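Local coordinates for carbohydrate deacetylase Agd3 (Neosartorya fumigata, PDB 6NWZ), which is a zinc-binding carbohydrate esterase that de-N-acetylates the exopolysaccharide galactosaminogalactan and is required for Aspergillus fumigatus biofilm formation, at residues A[37-42]-A[218-223]; A[162-167]-A[582-587]; A[225-230]-A[531-536]; A[247-252]-A[538-543]. One frame throughout, in Å; residues are numbered along the deposited sequence.

Contact 1. Residues A[37-42]-A[218-223]; sequences ASSATS and FATDWS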
# COMPACT_ATOMS: atom_id res chain seq x y z
N ALA A 37 -7.92 -7.70 -17.86
CA ALA A 37 -6.57 -7.14 -17.92
C ALA A 37 -6.17 -6.51 -16.60
O ALA A 37 -4.97 -6.42 -16.30
CB ALA A 37 -6.48 -6.11 -19.04
N SER A 38 -7.14 -6.06 -15.80
CA SER A 38 -6.81 -5.38 -14.54
C SER A 38 -6.11 -6.32 -13.56
O SER A 38 -5.29 -5.86 -12.76
CB SER A 38 -8.07 -4.81 -13.92
OG SER A 38 -9.06 -5.81 -13.76
N SER A 39 -6.41 -7.62 -13.61
CA SER A 39 -5.73 -8.56 -12.73
C SER A 39 -4.27 -8.76 -13.11
O SER A 39 -3.52 -9.34 -12.32
CB SER A 39 -6.46 -9.90 -12.72
OG SER A 39 -7.74 -9.78 -12.11
N ALA A 40 -3.86 -8.30 -14.29
CA ALA A 40 -2.46 -8.31 -14.70
C ALA A 40 -1.81 -6.94 -14.67
O ALA A 40 -0.62 -6.83 -14.37
CB ALA A 40 -2.31 -8.90 -16.10
N THR A 41 -2.56 -5.88 -14.98
CA THR A 41 -1.98 -4.54 -15.06
C THR A 41 -1.83 -3.90 -13.68
O THR A 41 -0.95 -3.06 -13.50
CB THR A 41 -2.83 -3.65 -15.96
OG1 THR A 41 -4.17 -3.59 -15.45
CG2 THR A 41 -2.86 -4.19 -17.37
N SER A 42 -2.66 -4.29 -12.71
CA SER A 42 -2.56 -3.72 -11.38
C SER A 42 -1.21 -4.02 -10.74
O SER A 42 -0.61 -3.16 -10.09
CB SER A 42 -3.70 -4.23 -10.49
OG SER A 42 -3.62 -5.64 -10.30
N PHE A 218 -7.43 -15.18 -11.25
CA PHE A 218 -6.86 -14.03 -10.56
C PHE A 218 -7.92 -12.95 -10.37
O PHE A 218 -8.80 -12.76 -11.22
CB PHE A 218 -5.67 -13.46 -11.33
CG PHE A 218 -4.37 -14.12 -11.01
CD1 PHE A 218 -4.13 -15.44 -11.37
CD2 PHE A 218 -3.38 -13.43 -10.34
CE1 PHE A 218 -2.93 -16.05 -11.07
CE2 PHE A 218 -2.17 -14.03 -10.03
CZ PHE A 218 -1.94 -15.34 -10.40
N ALA A 219 -7.84 -12.23 -9.24
CA ALA A 219 -8.78 -11.17 -8.92
C ALA A 219 -8.09 -10.24 -7.93
O ALA A 219 -8.33 -10.27 -6.72
CB ALA A 219 -10.09 -11.72 -8.35
N THR A 220 -7.19 -9.41 -8.45
CA THR A 220 -6.43 -8.49 -7.61
C THR A 220 -7.31 -7.43 -6.96
O THR A 220 -6.83 -6.74 -6.05
CB THR A 220 -5.33 -7.82 -8.44
OG1 THR A 220 -5.92 -7.03 -9.48
CG2 THR A 220 -4.41 -8.87 -9.06
N ASP A 221 -8.56 -7.28 -7.39
CA ASP A 221 -9.43 -6.26 -6.81
C ASP A 221 -9.86 -6.62 -5.39
O ASP A 221 -9.98 -5.74 -4.53
CB ASP A 221 -10.65 -6.03 -7.70
CG ASP A 221 -11.20 -7.32 -8.30
OD1 ASP A 221 -10.40 -8.17 -8.74
OD2 ASP A 221 -12.44 -7.48 -8.34
N TRP A 222 -10.12 -7.91 -5.13
CA TRP A 222 -10.58 -8.32 -3.81
C TRP A 222 -9.73 -9.39 -3.14
O TRP A 222 -9.80 -9.52 -1.92
CB TRP A 222 -12.03 -8.83 -3.88
CG TRP A 222 -12.23 -10.06 -4.72
CD1 TRP A 222 -12.63 -10.10 -6.02
CD2 TRP A 222 -12.04 -11.43 -4.31
NE1 TRP A 222 -12.70 -11.41 -6.46
CE2 TRP A 222 -12.34 -12.24 -5.43
CE3 TRP A 222 -11.64 -12.04 -3.12
CZ2 TRP A 222 -12.25 -13.63 -5.38
CZ3 TRP A 222 -11.55 -13.42 -3.08
CH2 TRP A 222 -11.85 -14.20 -4.20
N SER A 223 -8.94 -10.16 -3.89
CA SER A 223 -8.26 -11.33 -3.33
C SER A 223 -6.84 -10.96 -2.91
O SER A 223 -6.03 -10.52 -3.74
CB SER A 223 -8.23 -12.47 -4.35
OG SER A 223 -7.39 -13.52 -3.91

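Contact 2. Residues A[162-167]-A[582-587]; sequences ATVSTE and VRLVDW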
# COMPACT_ATOMS: atom_id res chain seq x y z
N ALA A 162 4.61 -21.60 2.39
CA ALA A 162 3.61 -20.87 3.16
C ALA A 162 2.27 -20.95 2.44
O ALA A 162 2.16 -20.58 1.27
CB ALA A 162 4.04 -19.42 3.35
N THR A 163 1.25 -21.44 3.15
CA THR A 163 -0.05 -21.68 2.52
C THR A 163 -0.88 -20.40 2.47
O THR A 163 -0.85 -19.59 3.40
CB THR A 163 -0.82 -22.76 3.28
OG1 THR A 163 -0.83 -22.45 4.68
CG2 THR A 163 -0.18 -24.13 3.07
N VAL A 164 -1.61 -20.24 1.37
CA VAL A 164 -2.57 -19.16 1.19
C VAL A 164 -3.91 -19.76 0.77
O VAL A 164 -4.01 -20.94 0.45
CB VAL A 164 -2.10 -18.11 0.16
CG1 VAL A 164 -0.84 -17.40 0.64
CG2 VAL A 164 -1.88 -18.76 -1.20
N SER A 165 -4.94 -18.92 0.78
CA SER A 165 -6.30 -19.38 0.54
C SER A 165 -6.70 -19.22 -0.92
O SER A 165 -6.37 -18.21 -1.55
CB SER A 165 -7.28 -18.61 1.43
OG SER A 165 -8.62 -18.94 1.10
N THR A 166 -7.41 -20.21 -1.44
CA THR A 166 -7.98 -20.14 -2.78
C THR A 166 -9.48 -19.93 -2.76
O THR A 166 -10.10 -19.91 -3.83
CB THR A 166 -7.67 -21.42 -3.57
OG1 THR A 166 -8.25 -22.55 -2.90
CG2 THR A 166 -6.18 -21.62 -3.70
N GLU A 167 -10.08 -19.77 -1.59
CA GLU A 167 -11.53 -19.65 -1.48
C GLU A 167 -12.02 -18.47 -2.31
O GLU A 167 -11.53 -17.34 -2.16
CB GLU A 167 -11.93 -19.50 -0.02
CG GLU A 167 -13.43 -19.51 0.23
CD GLU A 167 -13.76 -19.67 1.71
OE1 GLU A 167 -12.97 -20.32 2.42
OE2 GLU A 167 -14.81 -19.15 2.15
N VAL A 582 5.41 -11.28 7.30
CA VAL A 582 6.69 -11.96 7.39
C VAL A 582 6.54 -13.45 7.08
O VAL A 582 7.47 -14.09 6.58
CB VAL A 582 7.32 -11.72 8.78
CG1 VAL A 582 8.49 -12.65 9.01
CG2 VAL A 582 7.78 -10.27 8.90
N ARG A 583 5.35 -14.02 7.32
CA ARG A 583 5.13 -15.42 6.99
C ARG A 583 5.11 -15.66 5.48
O ARG A 583 5.46 -16.75 5.02
CB ARG A 583 3.81 -15.90 7.60
CG ARG A 583 3.52 -17.35 7.32
CD ARG A 583 2.17 -17.74 7.88
NE ARG A 583 1.06 -17.31 7.05
CZ ARG A 583 0.56 -18.02 6.05
NH1 ARG A 583 1.08 -19.21 5.75
NH2 ARG A 583 -0.46 -17.56 5.34
N LEU A 584 4.71 -14.65 4.69
CA LEU A 584 4.56 -14.79 3.25
C LEU A 584 5.80 -14.36 2.46
O LEU A 584 6.17 -15.04 1.50
CB LEU A 584 3.36 -13.97 2.77
CG LEU A 584 2.01 -14.34 3.39
CD1 LEU A 584 0.94 -13.39 2.91
CD2 LEU A 584 1.64 -15.79 3.08
N VAL A 585 6.44 -13.25 2.83
CA VAL A 585 7.56 -12.70 2.08
C VAL A 585 8.70 -12.38 3.04
O VAL A 585 8.53 -12.35 4.26
CB VAL A 585 7.17 -11.43 1.29
CG1 VAL A 585 6.02 -11.73 0.34
CG2 VAL A 585 6.78 -10.33 2.26
N ASP A 586 9.89 -12.14 2.48
CA ASP A 586 11.03 -11.69 3.26
C ASP A 586 11.36 -10.22 3.03
O ASP A 586 12.45 -9.77 3.39
CB ASP A 586 12.26 -12.56 2.99
CG ASP A 586 12.70 -12.52 1.54
OD1 ASP A 586 13.32 -11.51 1.12
OD2 ASP A 586 12.41 -13.49 0.81
N TRP A 587 10.44 -9.47 2.43
CA TRP A 587 10.70 -8.07 2.13
C TRP A 587 10.81 -7.26 3.42
O TRP A 587 10.27 -7.63 4.46
CB TRP A 587 9.58 -7.49 1.27
CG TRP A 587 9.24 -8.31 0.06
CD1 TRP A 587 10.01 -9.25 -0.56
CD2 TRP A 587 8.01 -8.25 -0.68
NE1 TRP A 587 9.34 -9.78 -1.63
CE2 TRP A 587 8.11 -9.18 -1.73
CE3 TRP A 587 6.84 -7.50 -0.55
CZ2 TRP A 587 7.08 -9.39 -2.64
CZ3 TRP A 587 5.82 -7.70 -1.46
CH2 TRP A 587 5.95 -8.64 -2.49

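Contact 3. Residues A[225-230]-A[531-536]; sequences TSNYLQ and TMRHLL. With ZN (zinc ion), chain I.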
# COMPACT_ATOMS: atom_id res chain seq x y z
N THR A 225 -4.80 -13.30 -1.92
CA THR A 225 -4.01 -14.38 -2.52
C THR A 225 -3.52 -14.00 -3.91
O THR A 225 -2.35 -14.23 -4.25
CB THR A 225 -4.84 -15.67 -2.58
OG1 THR A 225 -4.83 -16.31 -1.29
CG2 THR A 225 -4.27 -16.64 -3.60
N SER A 226 -4.39 -13.41 -4.73
CA SER A 226 -3.98 -12.99 -6.07
C SER A 226 -2.86 -11.96 -6.01
O SER A 226 -1.90 -12.04 -6.78
CB SER A 226 -5.18 -12.44 -6.84
OG SER A 226 -6.21 -13.41 -6.96
N ASN A 227 -2.97 -10.99 -5.10
CA ASN A 227 -1.90 -10.02 -4.91
C ASN A 227 -0.63 -10.65 -4.37
O ASN A 227 0.45 -10.06 -4.53
CB ASN A 227 -2.36 -8.90 -3.98
CG ASN A 227 -3.30 -7.92 -4.66
OD1 ASN A 227 -2.86 -6.91 -5.21
ND2 ASN A 227 -4.59 -8.22 -4.64
N TYR A 228 -0.72 -11.82 -3.74
CA TYR A 228 0.47 -12.55 -3.32
C TYR A 228 1.10 -13.29 -4.49
O TYR A 228 2.32 -13.24 -4.68
CB TYR A 228 0.11 -13.53 -2.20
CG TYR A 228 1.23 -14.48 -1.81
CD1 TYR A 228 2.37 -14.02 -1.18
CD2 TYR A 228 1.13 -15.85 -2.05
CE1 TYR A 228 3.38 -14.88 -0.80
CE2 TYR A 228 2.14 -16.72 -1.68
CZ TYR A 228 3.27 -16.23 -1.05
OH TYR A 228 4.30 -17.07 -0.67
N LEU A 229 0.28 -13.98 -5.28
CA LEU A 229 0.80 -14.80 -6.36
C LEU A 229 1.46 -13.96 -7.44
O LEU A 229 2.42 -14.41 -8.07
CB LEU A 229 -0.32 -15.65 -6.96
CG LEU A 229 -1.02 -16.65 -6.03
CD1 LEU A 229 -2.11 -17.38 -6.78
CD2 LEU A 229 -0.03 -17.64 -5.44
N GLN A 230 0.96 -12.74 -7.67
CA GLN A 230 1.39 -11.98 -8.84
C GLN A 230 2.88 -11.66 -8.80
O GLN A 230 3.50 -11.45 -9.85
CB GLN A 230 0.58 -10.70 -8.96
CG GLN A 230 0.75 -9.75 -7.80
CD GLN A 230 -0.10 -8.51 -7.94
OE1 GLN A 230 -0.72 -8.28 -8.98
NE2 GLN A 230 -0.13 -7.69 -6.89
N THR A 531 -5.55 -6.22 4.85
CA THR A 531 -4.31 -5.46 4.86
C THR A 531 -3.23 -6.12 4.01
O THR A 531 -2.40 -5.42 3.42
CB THR A 531 -3.81 -5.27 6.30
OG1 THR A 531 -4.89 -4.78 7.11
CG2 THR A 531 -2.66 -4.28 6.34
N MET A 532 -3.20 -7.45 3.95
CA MET A 532 -2.28 -8.12 3.03
C MET A 532 -2.59 -7.75 1.58
O MET A 532 -1.68 -7.59 0.77
CB MET A 532 -2.34 -9.63 3.23
CG MET A 532 -1.76 -10.12 4.55
SD MET A 532 -0.06 -9.60 4.85
CE MET A 532 -0.30 -8.26 6.02
N ARG A 533 -3.88 -7.62 1.25
CA ARG A 533 -4.24 -7.20 -0.10
C ARG A 533 -3.68 -5.83 -0.43
O ARG A 533 -3.24 -5.58 -1.55
CB ARG A 533 -5.76 -7.22 -0.25
CG ARG A 533 -6.26 -6.76 -1.60
CD ARG A 533 -7.77 -6.92 -1.72
NE ARG A 533 -8.52 -6.01 -0.86
CZ ARG A 533 -8.90 -4.78 -1.22
NH1 ARG A 533 -8.58 -4.31 -2.42
NH2 ARG A 533 -9.60 -4.02 -0.38
N HIS A 534 -3.69 -4.92 0.55
CA HIS A 534 -3.11 -3.59 0.35
C HIS A 534 -1.59 -3.66 0.24
O HIS A 534 -1.00 -3.13 -0.70
CB HIS A 534 -3.52 -2.66 1.49
CG HIS A 534 -5.00 -2.49 1.64
ND1 HIS A 534 -5.85 -2.49 0.56
CD2 HIS A 534 -5.77 -2.30 2.73
CE1 HIS A 534 -7.09 -2.32 0.99
NE2 HIS A 534 -7.07 -2.20 2.30
N LEU A 535 -0.95 -4.33 1.21
CA LEU A 535 0.51 -4.33 1.28
C LEU A 535 1.12 -5.14 0.14
O LEU A 535 2.10 -4.70 -0.48
CB LEU A 535 0.97 -4.87 2.63
CG LEU A 535 0.59 -4.03 3.85
CD1 LEU A 535 1.28 -4.53 5.11
CD2 LEU A 535 0.90 -2.56 3.62
N LEU A 536 0.56 -6.32 -0.15
CA LEU A 536 1.06 -7.10 -1.28
C LEU A 536 0.68 -6.48 -2.62
O LEU A 536 1.24 -6.87 -3.65
CB LEU A 536 0.54 -8.54 -1.18
CG LEU A 536 1.06 -9.29 0.05
CD1 LEU A 536 0.53 -10.71 0.13
CD2 LEU A 536 2.58 -9.30 0.04
ZN ZN I . -8.64 -1.94 4.08

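Contact 4. Residues A[247-252]-A[538-543]; sequences RVNLNT and LRHDGY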
# COMPACT_ATOMS: atom_id res chain seq x y z
N ARG A 247 8.54 -1.64 -2.97
CA ARG A 247 8.68 -1.22 -1.58
C ARG A 247 7.33 -1.33 -0.88
O ARG A 247 6.29 -1.03 -1.47
CB ARG A 247 9.21 0.22 -1.50
CG ARG A 247 9.10 0.89 -0.14
CD ARG A 247 10.03 0.28 0.89
NE ARG A 247 11.43 0.50 0.55
CZ ARG A 247 12.27 -0.46 0.16
NH1 ARG A 247 11.84 -1.72 0.07
NH2 ARG A 247 13.53 -0.17 -0.13
N VAL A 248 7.35 -1.79 0.37
CA VAL A 248 6.15 -1.85 1.21
C VAL A 248 6.35 -0.93 2.40
O VAL A 248 7.27 -1.13 3.20
CB VAL A 248 5.85 -3.29 1.67
CG1 VAL A 248 4.68 -3.29 2.65
CG2 VAL A 248 5.52 -4.16 0.48
N ASN A 249 5.49 0.08 2.52
CA ASN A 249 5.53 1.00 3.65
C ASN A 249 4.45 0.63 4.65
O ASN A 249 3.32 0.30 4.27
CB ASN A 249 5.34 2.45 3.20
CG ASN A 249 6.55 3.02 2.48
OD1 ASN A 249 6.43 3.55 1.37
ND2 ASN A 249 7.72 2.91 3.10
N LEU A 250 4.80 0.68 5.93
CA LEU A 250 3.85 0.43 7.02
C LEU A 250 3.81 1.67 7.90
O LEU A 250 4.57 1.79 8.86
CB LEU A 250 4.24 -0.81 7.80
CG LEU A 250 3.26 -1.19 8.91
CD1 LEU A 250 1.87 -1.45 8.34
CD2 LEU A 250 3.78 -2.40 9.69
N ASN A 251 2.91 2.59 7.57
CA ASN A 251 2.72 3.83 8.32
C ASN A 251 1.43 3.73 9.12
O ASN A 251 0.35 3.57 8.54
CB ASN A 251 2.68 5.03 7.39
CG ASN A 251 3.92 5.15 6.54
OD1 ASN A 251 4.95 4.53 6.82
ND2 ASN A 251 3.85 5.97 5.49
N THR A 252 1.54 3.82 10.45
CA THR A 252 0.40 3.71 11.35
C THR A 252 0.27 5.00 12.15
O THR A 252 1.08 5.27 13.04
CB THR A 252 0.55 2.50 12.27
OG1 THR A 252 1.71 2.67 13.10
CG2 THR A 252 0.71 1.23 11.46
N LEU A 538 1.32 -3.34 -3.03
CA LEU A 538 2.27 -2.22 -3.04
C LEU A 538 1.58 -0.87 -2.86
O LEU A 538 2.08 0.16 -3.31
CB LEU A 538 3.13 -2.23 -4.31
CG LEU A 538 3.90 -3.52 -4.59
CD1 LEU A 538 4.91 -3.31 -5.71
CD2 LEU A 538 4.57 -4.05 -3.33
N ARG A 539 0.43 -0.87 -2.19
CA ARG A 539 -0.24 0.37 -1.84
C ARG A 539 0.48 1.01 -0.66
O ARG A 539 0.52 0.45 0.44
CB ARG A 539 -1.71 0.10 -1.51
CG ARG A 539 -2.48 -0.56 -2.65
CD ARG A 539 -2.79 0.43 -3.76
NE ARG A 539 -3.81 1.39 -3.35
CZ ARG A 539 -5.10 1.29 -3.66
NH1 ARG A 539 -5.53 0.29 -4.41
NH2 ARG A 539 -5.96 2.20 -3.22
N HIS A 540 1.06 2.19 -0.89
CA HIS A 540 1.83 2.90 0.12
C HIS A 540 0.96 3.74 1.06
O HIS A 540 1.51 4.53 1.83
CB HIS A 540 2.87 3.80 -0.55
CG HIS A 540 3.95 3.04 -1.26
ND1 HIS A 540 4.96 3.67 -1.97
CD2 HIS A 540 4.19 1.72 -1.37
CE1 HIS A 540 5.76 2.76 -2.48
NE2 HIS A 540 5.32 1.56 -2.13
N ASP A 541 -0.36 3.59 1.01
CA ASP A 541 -1.24 4.35 1.88
C ASP A 541 -0.99 3.97 3.34
O ASP A 541 -0.70 2.82 3.66
CB ASP A 541 -2.71 4.10 1.54
CG ASP A 541 -2.95 3.90 0.06
OD1 ASP A 541 -1.96 3.78 -0.70
OD2 ASP A 541 -4.13 3.86 -0.35
N GLY A 542 -1.11 4.96 4.22
CA GLY A 542 -1.02 4.72 5.64
C GLY A 542 -2.31 4.18 6.21
O GLY A 542 -3.29 3.93 5.50
N TYR A 543 -2.32 4.02 7.53
CA TYR A 543 -3.46 3.43 8.23
C TYR A 543 -3.88 4.32 9.39
O TYR A 543 -3.04 4.93 10.07
CB TYR A 543 -3.12 2.01 8.72
CG TYR A 543 -2.93 1.03 7.58
CD1 TYR A 543 -1.73 0.97 6.88
CD2 TYR A 543 -3.96 0.19 7.17
CE1 TYR A 543 -1.55 0.09 5.82
CE2 TYR A 543 -3.79 -0.69 6.11
CZ TYR A 543 -2.58 -0.74 5.44
OH TYR A 543 -2.40 -1.60 4.38
O HOH W 1 6.65 -0.17 -4.74
O HOH W 2 1.44 1.88 5.32

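Contact 1. Residues A[37-42]-A[218-223]
Thr-220 points its branched end at helix 34-47, and its two branches do different work there. Thr-220 OG1 donates to Ser-42 OG at 2.8 Å, and Ser-42 OG passes its own hydrogen back to the carbonyl oxygen Ser-38 O, 3.0 Å away and in the carbonyl plane. The hydroxyls thus form a short relay that ends on the helix backbone, where Ser-38 O also receives the amide of Ser-42. Ser-42 reaches both partners because OG stands between its backbone N and carbonyl carbon (chi1 63°), a setting that turns it back along the helix. The methyl CG2 of Thr-220 lies 3.4 Å from Ser-39 O, beside the Ser-42 hydroxyl. Ser-39 meets the loop two residues earlier, at Phe-218: Ser-39 OG makes a weak hydrogen bond of 3.3 Å to Phe-218 O, and Ser-39 CB lies 3.9 Å from Phe-218 CB. From that CB the phenyl ring leads away from the helix, to an edge-to-face meeting with Phe-214. The loop is also bonded to helix 224-237, Asn-227 ND2 to Thr-220 O and Ser-226 OG to Ala-219 N. On helix 34-47, Ser-39 and Ser-42 meet the loop while Ala-37 and Thr-41 rest on strands 22-31 and 51-55, and the loop runs on into helix 224-237.

Contact 2. Residues A[162-167]-A[582-587]
The guanidinium of Arg-583 meets Thr-163 O at its edge, in plane, while one face lies under Leu-584 CD2, 3.5 Å above the plane and nearer the border of the group than its middle. This is an end-on, two-nitrogen arginine grip on a single backbone oxygen, made where the C-terminal end of helix 569-584 in the deacetylase region meets the short strand 164-165 of the CBM87 region. Arg-583 NH2 lies 2.8 Å from Thr-163 O, nearly along the C=O axis, and is the straighter donor (N-H...O angle 153°). Arg-583 NH1 comes in on a lone pair in the carbonyl plane, 3.1 Å from Thr-163 O and with a more bent hydrogen (140°). The arginine leaves the helix with CG anti to its N and then bends at chi3 (78°), which brings the group over to Thr-163 O, just ahead of the strand. NH2 has a second partner in Glu-580, one turn earlier on the helix, so the carboxylate and the carbonyl together fix the rotation of the guanidinium. Beside the polar grip lies an apolar patch: Leu-584 CD2 meets Val-164 CG1 at 3.8 Å, and both side chains also touch Tyr-228 of helix 224-237. Val-164 itself pairs by backbone with Leu-145, which joins the patch to strand 144-147. Ala-162 closes the contact, its methyl CB 3.5 Å from Arg-583 O.

Contact 3. Residues A[225-230]-A[531-536]
Helices 224-237 and 520-536 run side by side in nearly the same direction, meeting where Asn-227 and Tyr-228 receive Leu-536. The axes of the two short segments come within 8.4 Å at a crossing angle of 29°. Leu-536 points at its neighbour: its CB lies 4.0 Å from Asn-227 CB, and its CD1 reaches Tyr-228 CB at 3.7 Å. Leucine and tyrosine lie alongside each other and point the same way, so the leucine methyl covers the root of the tyrosine more than its phenol. Asn-227 crosses obliquely over the stem of Arg-533, with Asn-227 ND2 3.8 Å from Arg-533 CG and the amide plane turned 65° from the guanidinium. The amide is held from its own side, as ND2 bonds to Ser-223 O and Thr-220 O in the preceding loop. No hydrogen bond links the two helix segments. Asn-227 O and Leu-536 O come within 3.4 Å as two acceptors, and each finds a donor: Gln-230 NE2 bonds weakly to Asn-227 O at 3.4 Å, while His-231 donates to Leu-536 O. This buried pair joins the CBM87 and deacetylase regions, and the second helix carries a zinc site with ligands one turn apart, Asp-530 and His-534. His-534 NE2 lies 2.4 Å from zinc, its CB pointing away from the partner helix, and its ring stacks on Trp-492. Arg-533 is salt-bridged to Asp-530 OD1, whereas OD2 of that carboxylate binds the metal. This zinc is separate from the one held by Asp-256, His-388 and His-392, a ligand set like that of other metal-dependent polysaccharide deacetylases.

Contact 4. Residues A[247-252]-A[538-543]
His-540 bonds to Arg-247 O from well above the carbonyl plane (49° out of it), with NE2 as donor at 2.8 Å. Over one face of the same imidazole stands Asn-249 OD1, 3.6 Å above the ring plane and displaced from the ring centre, the amide turned 72° from the ring. Asn-249 ND2 is tied to Val-590 O, which helps keep the oxygen on the histidine side. Further along, Tyr-543 N donates to Asn-251 O at 2.9 Å, and Thr-252 and Tyr-543 begin a parallel pairing of strands 252-257 and 542-546. Where the chains stand too far apart for direct bonding, water 2 fills in, donating to Asn-249 O and Asp-541 O and accepting from Asn-251 N. At the other end Leu-538, the C-prime residue of the Schellman motif closing helix 520-536, meets Val-248 at about a right angle, Leu-538 CD2 to Val-248 CG2 3.9 Å. The strands begun here carry Asp-255 and His-546, ligands of one zinc. The bond to Arg-247 O implies a hydrogen on His-540 NE2 and holds the ring although it is bent (138°), whereas Asn-249 OD1 merely lies over one face.

Contact 3 lies between the others, its centre about 10 Å from that of contact 1, 9 Å from contact 2 and 13 Å from contact 4. Its helix 224-237 begins just after the loop of contact 1, and Thr-225 OG1 on that helix bonds to Ser-165 O of contact 2. Its helix 520-536 runs by way of the Schellman turn into contact 4, where Tyr-543 packs back on that helix. Along the chain contact 1 closes first and crosses contact 2; contacts 3 and 4 are nested within contact 2 and cross each other. Contacts 2 and 3 join the CBM87 and deacetylase regions, while contact 4 leads into the zinc-bearing sheet.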